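PDB 3F67: putative dienelactone hydrolase from Klebsiella pneumoniae subsp. pneumoniae MGH 78578, which probably hydrolyses ester or lactone bonds as an alpha/beta-hydrolase of the dienelactone hydrolase type. Local coordinates for residues T120-G125 with V143-K148; I128-A133 with A170-L175. All coordinates share one frame; numbering follows the deposited sequence.

Contact 1 (T120-G125 with V143-K148)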
ATOM      1  N   THR A 120       2.819  -3.173  -0.012  1.00 13.87           N
ATOM      2  CA  THR A 120       1.497  -3.360  -0.614  1.00 14.02           C
ATOM      3  C   THR A 120       0.545  -2.324  -0.017  1.00 14.30           C
ATOM      4  O   THR A 120       0.722  -1.881   1.128  1.00 16.27           O
ATOM      5  CB  THR A 120       0.983  -4.812  -0.411  1.00 15.01           C
ATOM      6  OG1 THR A 120      -0.149  -5.032  -1.265  1.00 13.63           O
ATOM      7  CG2 THR A 120       0.601  -5.116   1.074  1.00 15.66           C
ATOM      8  N   GLY A 121      -0.462  -1.946  -0.774  1.00 14.48           N
ATOM      9  CA  GLY A 121      -1.360  -0.897  -0.259  1.00 14.45           C
ATOM     10  C   GLY A 121      -2.694  -0.961  -0.964  1.00 14.76           C
ATOM     11  O   GLY A 121      -2.785  -1.491  -2.068  1.00 14.26           O
ATOM     12  N   PHE A 122      -3.726  -0.403  -0.318  1.00 14.38           N
ATOM     13  CA  PHE A 122      -5.109  -0.608  -0.762  1.00 13.81           C
ATOM     14  C   PHE A 122      -5.791   0.729  -0.941  1.00 14.96           C
ATOM     15  O   PHE A 122      -5.697   1.569  -0.067  1.00 16.47           O
ATOM     16  CB  PHE A 122      -5.880  -1.429   0.307  1.00 14.22           C
ATOM     17  CG  PHE A 122      -5.236  -2.756   0.570  1.00 15.24           C
ATOM     18  CD1 PHE A 122      -5.645  -3.885  -0.137  1.00 15.43           C
ATOM     19  CD2 PHE A 122      -4.176  -2.841   1.488  1.00 17.13           C
ATOM     20  CE1 PHE A 122      -4.979  -5.160   0.078  1.00 16.20           C
ATOM     21  CE2 PHE A 122      -3.491  -4.056   1.677  1.00 16.68           C
ATOM     22  CZ  PHE A 122      -3.903  -5.205   0.979  1.00 14.22           C
ATOM     23  N   CYS A 123      -6.459   0.890  -2.075  0.50 15.48           N
ATOM     24  CA  CYS A 123      -7.303   2.043  -2.294  0.50 16.82           C
ATOM     25  C   CYS A 123      -6.433   3.312  -2.331  0.50 16.23           C
ATOM     26  O   CYS A 123      -5.535   3.400  -3.186  0.50 15.70           O
ATOM     27  CB  CYS A 123      -8.377   2.083  -1.212  0.50 17.70           C
ATOM     28  SG  CYS A 123      -9.558   3.216  -1.695  0.50 23.29           S
ATOM     29  N   TRP A 124      -6.649   4.266  -1.417  1.00 15.31           N
ATOM     30  CA  TRP A 124      -5.715   5.425  -1.277  1.00 15.15           C
ATOM     31  C   TRP A 124      -4.253   4.921  -1.224  1.00 15.22           C
ATOM     32  O   TRP A 124      -3.324   5.467  -1.881  1.00 14.71           O
ATOM     33  CB  TRP A 124      -6.058   6.227   0.000  1.00 15.11           C
ATOM     34  CG  TRP A 124      -5.147   7.385   0.259  1.00 14.98           C
ATOM     35  CD1 TRP A 124      -5.278   8.676  -0.229  1.00 15.36           C
ATOM     36  CD2 TRP A 124      -3.964   7.362   1.040  1.00 16.30           C
ATOM     37  NE1 TRP A 124      -4.226   9.470   0.230  1.00 15.04           N
ATOM     38  CE2 TRP A 124      -3.426   8.685   1.035  1.00 14.94           C
ATOM     39  CE3 TRP A 124      -3.332   6.359   1.821  1.00 14.37           C
ATOM     40  CZ2 TRP A 124      -2.250   9.015   1.737  1.00 16.67           C
ATOM     41  CZ3 TRP A 124      -2.149   6.694   2.525  1.00 16.24           C
ATOM     42  CH2 TRP A 124      -1.635   7.999   2.469  1.00 16.66           C
ATOM     43  N   GLY A 125      -4.066   3.852  -0.448  1.00 13.93           N
ATOM     44  CA  GLY A 125      -2.766   3.219  -0.274  1.00 13.95           C
ATOM     45  C   GLY A 125      -2.191   2.529  -1.507  1.00 14.45           C
ATOM     46  O   GLY A 125      -0.957   2.391  -1.623  1.00 15.73           O
ATOM     47  N   VAL A 143       2.938  -4.276  -4.663  1.00 13.49           N
ATOM     48  CA  VAL A 143       1.599  -4.741  -5.094  1.00 14.86           C
ATOM     49  C   VAL A 143       0.572  -3.680  -4.714  1.00 13.64           C
ATOM     50  O   VAL A 143       0.346  -3.423  -3.516  1.00 14.46           O
ATOM     51  CB  VAL A 143       1.234  -6.129  -4.476  1.00 14.26           C
ATOM     52  CG1 VAL A 143      -0.205  -6.577  -4.940  1.00 15.21           C
ATOM     53  CG2 VAL A 143       2.307  -7.186  -4.964  1.00 15.63           C
ATOM     54  N   ALA A 144      -0.058  -3.078  -5.741  1.00 13.71           N
ATOM     55  CA  ALA A 144      -0.996  -1.948  -5.526  1.00 13.22           C
ATOM     56  C   ALA A 144      -2.398  -2.500  -5.770  1.00 13.78           C
ATOM     57  O   ALA A 144      -2.681  -3.057  -6.857  1.00 14.89           O
ATOM     58  CB  ALA A 144      -0.679  -0.854  -6.522  1.00 13.12           C
ATOM     59  N   TRP A 145      -3.280  -2.363  -4.779  1.00 13.54           N
ATOM     60  CA  TRP A 145      -4.659  -2.800  -4.965  1.00 13.74           C
ATOM     61  C   TRP A 145      -5.551  -1.590  -5.209  1.00 14.12           C
ATOM     62  O   TRP A 145      -5.659  -0.729  -4.355  1.00 14.63           O
ATOM     63  CB  TRP A 145      -5.185  -3.498  -3.737  1.00 13.93           C
ATOM     64  CG  TRP A 145      -4.387  -4.705  -3.253  1.00 13.61           C
ATOM     65  CD1 TRP A 145      -3.105  -4.701  -2.717  1.00 12.23           C
ATOM     66  CD2 TRP A 145      -4.873  -6.068  -3.146  1.00 12.78           C
ATOM     67  NE1 TRP A 145      -2.773  -5.998  -2.318  1.00 13.59           N
ATOM     68  CE2 TRP A 145      -3.844  -6.832  -2.542  1.00 14.32           C
ATOM     69  CE3 TRP A 145      -6.084  -6.702  -3.505  1.00 14.28           C
ATOM     70  CZ2 TRP A 145      -3.975  -8.255  -2.300  1.00 14.73           C
ATOM     71  CZ3 TRP A 145      -6.270  -8.085  -3.217  1.00 13.00           C
ATOM     72  CH2 TRP A 145      -5.202  -8.842  -2.626  1.00 15.19           C
ATOM     73  N   TYR A 146      -6.181  -1.581  -6.382  1.00 13.74           N
ATOM     74  CA  TYR A 146      -7.174  -0.564  -6.813  1.00 15.38           C
ATOM     75  C   TYR A 146      -6.830   0.838  -6.316  1.00 15.87           C
ATOM     76  O   TYR A 146      -7.625   1.476  -5.588  1.00 16.56           O
ATOM     77  CB  TYR A 146      -8.594  -0.992  -6.403  1.00 14.68           C
ATOM     78  CG  TYR A 146      -8.719  -1.824  -5.135  1.00 15.15           C
ATOM     79  CD1 TYR A 146      -8.800  -1.214  -3.874  1.00 15.01           C
ATOM     80  CD2 TYR A 146      -8.834  -3.209  -5.204  1.00 15.72           C
ATOM     81  CE1 TYR A 146      -8.944  -1.967  -2.711  1.00 16.01           C
ATOM     82  CE2 TYR A 146      -9.008  -3.975  -4.037  1.00 15.61           C
ATOM     83  CZ  TYR A 146      -9.044  -3.361  -2.823  1.00 15.15           C
ATOM     84  OH  TYR A 146      -9.212  -4.099  -1.690  1.00 17.39           O
ATOM     85  N   GLY A 147      -5.645   1.307  -6.721  1.00 15.58           N
ATOM     86  CA  GLY A 147      -5.179   2.677  -6.483  1.00 15.66           C
ATOM     87  C   GLY A 147      -5.469   3.543  -7.714  1.00 16.00           C
ATOM     88  O   GLY A 147      -5.171   3.139  -8.851  1.00 15.27           O
ATOM     89  N   LYS A 148      -6.018   4.737  -7.491  0.50 15.53           N
ATOM     90  CA  LYS A 148      -6.268   5.702  -8.569  0.50 15.75           C
ATOM     91  C   LYS A 148      -5.032   5.919  -9.420  0.50 15.57           C
ATOM     92  O   LYS A 148      -3.944   6.135  -8.871  0.50 15.61           O
ATOM     93  CB  LYS A 148      -6.650   7.063  -7.972  0.50 16.03           C
ATOM     94  CG  LYS A 148      -6.636   8.165  -9.000  0.50 17.88           C
ATOM     95  CD  LYS A 148      -6.390   9.559  -8.373  0.50 20.40           C
ATOM     96  CE  LYS A 148      -7.127   9.659  -7.079  0.50 24.44           C
ATOM     97  NZ  LYS A 148      -8.542   9.250  -7.308  0.50 26.97           N
TER
HETATM   98  O   HOH W   1      -6.658   5.632  -4.858  1.00 23.22           O
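Val143 O takes two hydrogen bonds from the neighbouring parallel strand: Gly121 N lies nearly along its C=O axis at 3.2 Å, and Thr120 OG1, 2.8 Å from Val143 O, comes in above the carbonyl plane. Thr120 can do this because its OG1 is anti to the backbone N (chi1 -167°); the same oxygen sits in the plane of the Trp145 indole and accepts a weak bond from Trp145 NE1. The ladder continues straight through Trp145 N to Gly121 O (2.9 Å) and Cys123 N to Trp145 O (2.9 Å), so the pairing reaches the turn itself. Phe122 and Trp145, both with CG beside the backbone N, run side by side on the same sheet face; Phe122 CE1 lies over one face of the indole, 3.3 Å from Trp145 CE2, the phenyl tilted 31° from the five-membered ring. Tyr146 brings CD1 near Cys123 N, its OH hydrogen-bonded to Asn215 N, while a water joins Lys148 N to Cys123 O, weakly at the latter. Cys123, with a positive phi (65°) at the N-cap of helix 124-133, has the strained strand-turn-helix geometry of a nucleophile elbow and is probably the nucleophile of a Cys-His-Asp triad with His212 and Asp180. Strand 116-122 also pairs with strand 32-38, strand 141-145 with strand 172-177, and helix 224-238 covers Thr120 and Val143.

Contact 2 (I128-A133 with A170-L175); sequences ITWLYA and APVLGL
In this alpha/beta-hydrolase fold, helix 124-133 packs against one face of the central sheet, and residues 128-133 run almost antiparallel (170°) to strand 172-175, with the short axes 9.8 Å apart. The tight part is a CH-pi contact: Val172 CG1, anti to the backbone N (chi1 -176°), stands over one face of the Trp130 six-membered ring, 3.5 Å from its centroid and 16° off the normal. Trp130 reaches the strand because its CG lies anti to the carbonyl carbon, beside the backbone N, which carries the indole obliquely across the valine; Val172 CB also comes within 3.5 Å of Trp130 CZ3. With no side chain on Gly174, Trp130 CZ2 comes to 4.4 Å from Gly174 CA. The indole's polar edge is tied down separately, Trp130 NE1 bonding to Tyr176 OH. Contact is looser toward the start of the strand segment, where Ala133 O and Ala170 N are 4.0 Å apart, and no hydrogen bond crosses between the segments. Pro171, partly exposed, has its CB directed away from the helix. The second valine branch completes the close fit, Val172 CG2 meeting Ala133 CB at 3.6 Å.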
ATOM      1  N   ILE A 128      -0.539   5.317  -3.451  1.00 14.55           N
ATOM      2  CA  ILE A 128       0.738   5.589  -2.758  1.00 14.36           C
ATOM      3  C   ILE A 128       1.772   4.506  -3.090  1.00 14.84           C
ATOM      4  O   ILE A 128       2.953   4.814  -3.292  1.00 14.87           O
ATOM      5  CB  ILE A 128       0.479   5.703  -1.224  1.00 14.21           C
ATOM      6  CG1 ILE A 128      -0.373   6.953  -0.895  1.00 14.07           C
ATOM      7  CG2 ILE A 128       1.809   5.685  -0.432  1.00 13.74           C
ATOM      8  CD1 ILE A 128       0.263   8.285  -1.313  1.00 12.90           C
ATOM      9  N   THR A 129       1.308   3.267  -3.169  1.00 14.41           N
ATOM     10  CA  THR A 129       2.164   2.148  -3.538  1.00 14.31           C
ATOM     11  C   THR A 129       2.884   2.400  -4.878  1.00 14.71           C
ATOM     12  O   THR A 129       4.090   2.214  -4.966  1.00 13.58           O
ATOM     13  CB  THR A 129       1.372   0.810  -3.515  1.00 14.19           C
ATOM     14  OG1 THR A 129       1.056   0.517  -2.148  1.00 18.44           O
ATOM     15  CG2 THR A 129       2.270  -0.373  -3.985  1.00 13.95           C
ATOM     16  N   TRP A 130       2.140   2.798  -5.921  1.00 14.45           N
ATOM     17  CA  TRP A 130       2.787   3.135  -7.187  1.00 14.86           C
ATOM     18  C   TRP A 130       3.813   4.241  -7.012  1.00 14.97           C
ATOM     19  O   TRP A 130       4.931   4.162  -7.541  1.00 14.61           O
ATOM     20  CB  TRP A 130       1.732   3.624  -8.200  1.00 13.98           C
ATOM     21  CG  TRP A 130       0.844   2.550  -8.787  1.00 13.27           C
ATOM     22  CD1 TRP A 130      -0.485   2.299  -8.483  1.00 12.85           C
ATOM     23  CD2 TRP A 130       1.197   1.631  -9.838  1.00 13.15           C
ATOM     24  NE1 TRP A 130      -0.970   1.269  -9.289  1.00 13.78           N
ATOM     25  CE2 TRP A 130       0.047   0.844 -10.114  1.00 14.20           C
ATOM     26  CE3 TRP A 130       2.396   1.381 -10.558  1.00 13.81           C
ATOM     27  CZ2 TRP A 130       0.041  -0.167 -11.084  1.00 15.58           C
ATOM     28  CZ3 TRP A 130       2.397   0.369 -11.540  1.00 14.34           C
ATOM     29  CH2 TRP A 130       1.218  -0.393 -11.797  1.00 16.34           C
ATOM     30  N   LEU A 131       3.408   5.309  -6.329  1.00 14.42           N
ATOM     31  CA  LEU A 131       4.330   6.433  -6.127  1.00 14.09           C
ATOM     32  C   LEU A 131       5.620   5.993  -5.425  1.00 14.70           C
ATOM     33  O   LEU A 131       6.729   6.467  -5.774  1.00 14.80           O
ATOM     34  CB  LEU A 131       3.676   7.574  -5.343  1.00 15.25           C
ATOM     35  CG  LEU A 131       2.417   8.220  -5.964  1.00 17.11           C
ATOM     36  CD1 LEU A 131       1.958   9.450  -5.131  1.00 19.63           C
ATOM     37  CD2 LEU A 131       2.554   8.549  -7.406  1.00 22.72           C
ATOM     38  N   TYR A 132       5.475   5.171  -4.370  1.00 13.81           N
ATOM     39  CA  TYR A 132       6.642   4.747  -3.590  1.00 14.23           C
ATOM     40  C   TYR A 132       7.599   3.899  -4.436  1.00 14.36           C
ATOM     41  O   TYR A 132       8.849   3.995  -4.284  1.00 15.28           O
ATOM     42  CB  TYR A 132       6.207   3.952  -2.327  1.00 13.39           C
ATOM     43  CG  TYR A 132       7.335   3.893  -1.324  1.00 13.18           C
ATOM     44  CD1 TYR A 132       7.812   5.056  -0.723  1.00 14.50           C
ATOM     45  CD2 TYR A 132       7.950   2.680  -1.038  1.00 14.17           C
ATOM     46  CE1 TYR A 132       8.878   5.024   0.154  1.00 13.90           C
ATOM     47  CE2 TYR A 132       9.035   2.619  -0.132  1.00 15.23           C
ATOM     48  CZ  TYR A 132       9.472   3.794   0.456  1.00 16.59           C
ATOM     49  OH  TYR A 132      10.531   3.774   1.332  1.00 18.02           O
ATOM     50  N   ALA A 133       7.037   3.104  -5.356  1.00 13.76           N
ATOM     51  CA  ALA A 133       7.866   2.321  -6.259  1.00 15.00           C
ATOM     52  C   ALA A 133       8.724   3.189  -7.203  1.00 16.09           C
ATOM     53  O   ALA A 133       9.770   2.732  -7.652  1.00 16.68           O
ATOM     54  CB  ALA A 133       7.004   1.288  -7.081  1.00 15.48           C
ATOM     55  N   ALA A 170      11.050  -0.694  -9.223  1.00 19.35           N
ATOM     56  CA  ALA A 170      10.730  -2.046  -8.736  1.00 18.36           C
ATOM     57  C   ALA A 170       9.537  -2.576  -9.514  1.00 17.86           C
ATOM     58  O   ALA A 170       8.689  -1.773  -9.968  1.00 18.52           O
ATOM     59  CB  ALA A 170      10.324  -1.980  -7.243  1.00 18.92           C
ATOM     60  N   PRO A 171       9.444  -3.924  -9.690  1.00 16.60           N
ATOM     61  CA  PRO A 171       8.277  -4.519 -10.353  1.00 15.84           C
ATOM     62  C   PRO A 171       6.998  -4.276  -9.559  1.00 14.95           C
ATOM     63  O   PRO A 171       6.985  -4.533  -8.334  1.00 15.62           O
ATOM     64  CB  PRO A 171       8.597  -6.042 -10.363  1.00 15.98           C
ATOM     65  CG  PRO A 171      10.059  -6.109 -10.160  1.00 19.14           C
ATOM     66  CD  PRO A 171      10.452  -4.944  -9.324  1.00 16.42           C
ATOM     67  N   VAL A 172       5.954  -3.781 -10.240  1.00 13.77           N
ATOM     68  CA  VAL A 172       4.694  -3.478  -9.557  1.00 13.87           C
ATOM     69  C   VAL A 172       3.605  -4.306 -10.164  1.00 13.51           C
ATOM     70  O   VAL A 172       3.438  -4.321 -11.382  1.00 14.07           O
ATOM     71  CB  VAL A 172       4.273  -1.996  -9.719  1.00 13.77           C
ATOM     72  CG1 VAL A 172       3.038  -1.760  -8.901  1.00 14.21           C
ATOM     73  CG2 VAL A 172       5.399  -1.043  -9.243  1.00 13.57           C
ATOM     74  N   LEU A 173       2.870  -5.007  -9.310  1.00 12.94           N
ATOM     75  CA  LEU A 173       1.659  -5.755  -9.739  1.00 13.40           C
ATOM     76  C   LEU A 173       0.457  -4.927  -9.286  1.00 13.25           C
ATOM     77  O   LEU A 173       0.370  -4.563  -8.090  1.00 15.15           O
ATOM     78  CB  LEU A 173       1.601  -7.091  -8.976  1.00 13.52           C
ATOM     79  CG  LEU A 173       0.283  -7.841  -9.032  1.00 13.10           C
ATOM     80  CD1 LEU A 173      -0.133  -8.240 -10.507  1.00 14.81           C
ATOM     81  CD2 LEU A 173       0.451  -9.157  -8.221  1.00 13.84           C
ATOM     82  N   GLY A 174      -0.480  -4.638 -10.190  1.00 13.52           N
ATOM     83  CA  GLY A 174      -1.715  -3.954  -9.763  1.00 15.14           C
ATOM     84  C   GLY A 174      -2.869  -4.947  -9.761  1.00 15.23           C
ATOM     85  O   GLY A 174      -2.983  -5.782 -10.655  1.00 15.40           O
ATOM     86  N   LEU A 175      -3.727  -4.868  -8.752  1.00 14.53           N
ATOM     87  CA  LEU A 175      -4.905  -5.766  -8.675  1.00 13.73           C
ATOM     88  C   LEU A 175      -6.139  -4.861  -8.696  1.00 14.62           C
ATOM     89  O   LEU A 175      -6.381  -4.113  -7.744  1.00 15.12           O
ATOM     90  CB  LEU A 175      -4.819  -6.581  -7.352  1.00 14.17           C
ATOM     91  CG  LEU A 175      -3.565  -7.484  -7.290  1.00 14.53           C
ATOM     92  CD1 LEU A 175      -3.402  -8.074  -5.862  1.00 14.00           C
ATOM     93  CD2 LEU A 175      -3.636  -8.656  -8.365  1.00 13.36           C
TER

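The centres of contacts 1 and 2 lie 8 Å apart within one sheet and helix layer. Their segments alternate along the chain, 120-125, 128-133, 143-148, 170-175, so the chain leaves strand 116-122 through the elbow, runs down helix 124-133, returns as strand 141-145 and then adds strand 172-177 beside it. Contact 1 joins the two strands of that beta-alpha-beta unit; contact 2 sets its helix against the next strand. They meet directly at Ala144, whose N and O probably bond to Leu173 O and Leu175 N, and whose CB packs on Trp130. The helix that follows the putative nucleophile Cys123 is thus seated on two adjacent strands of the sheet.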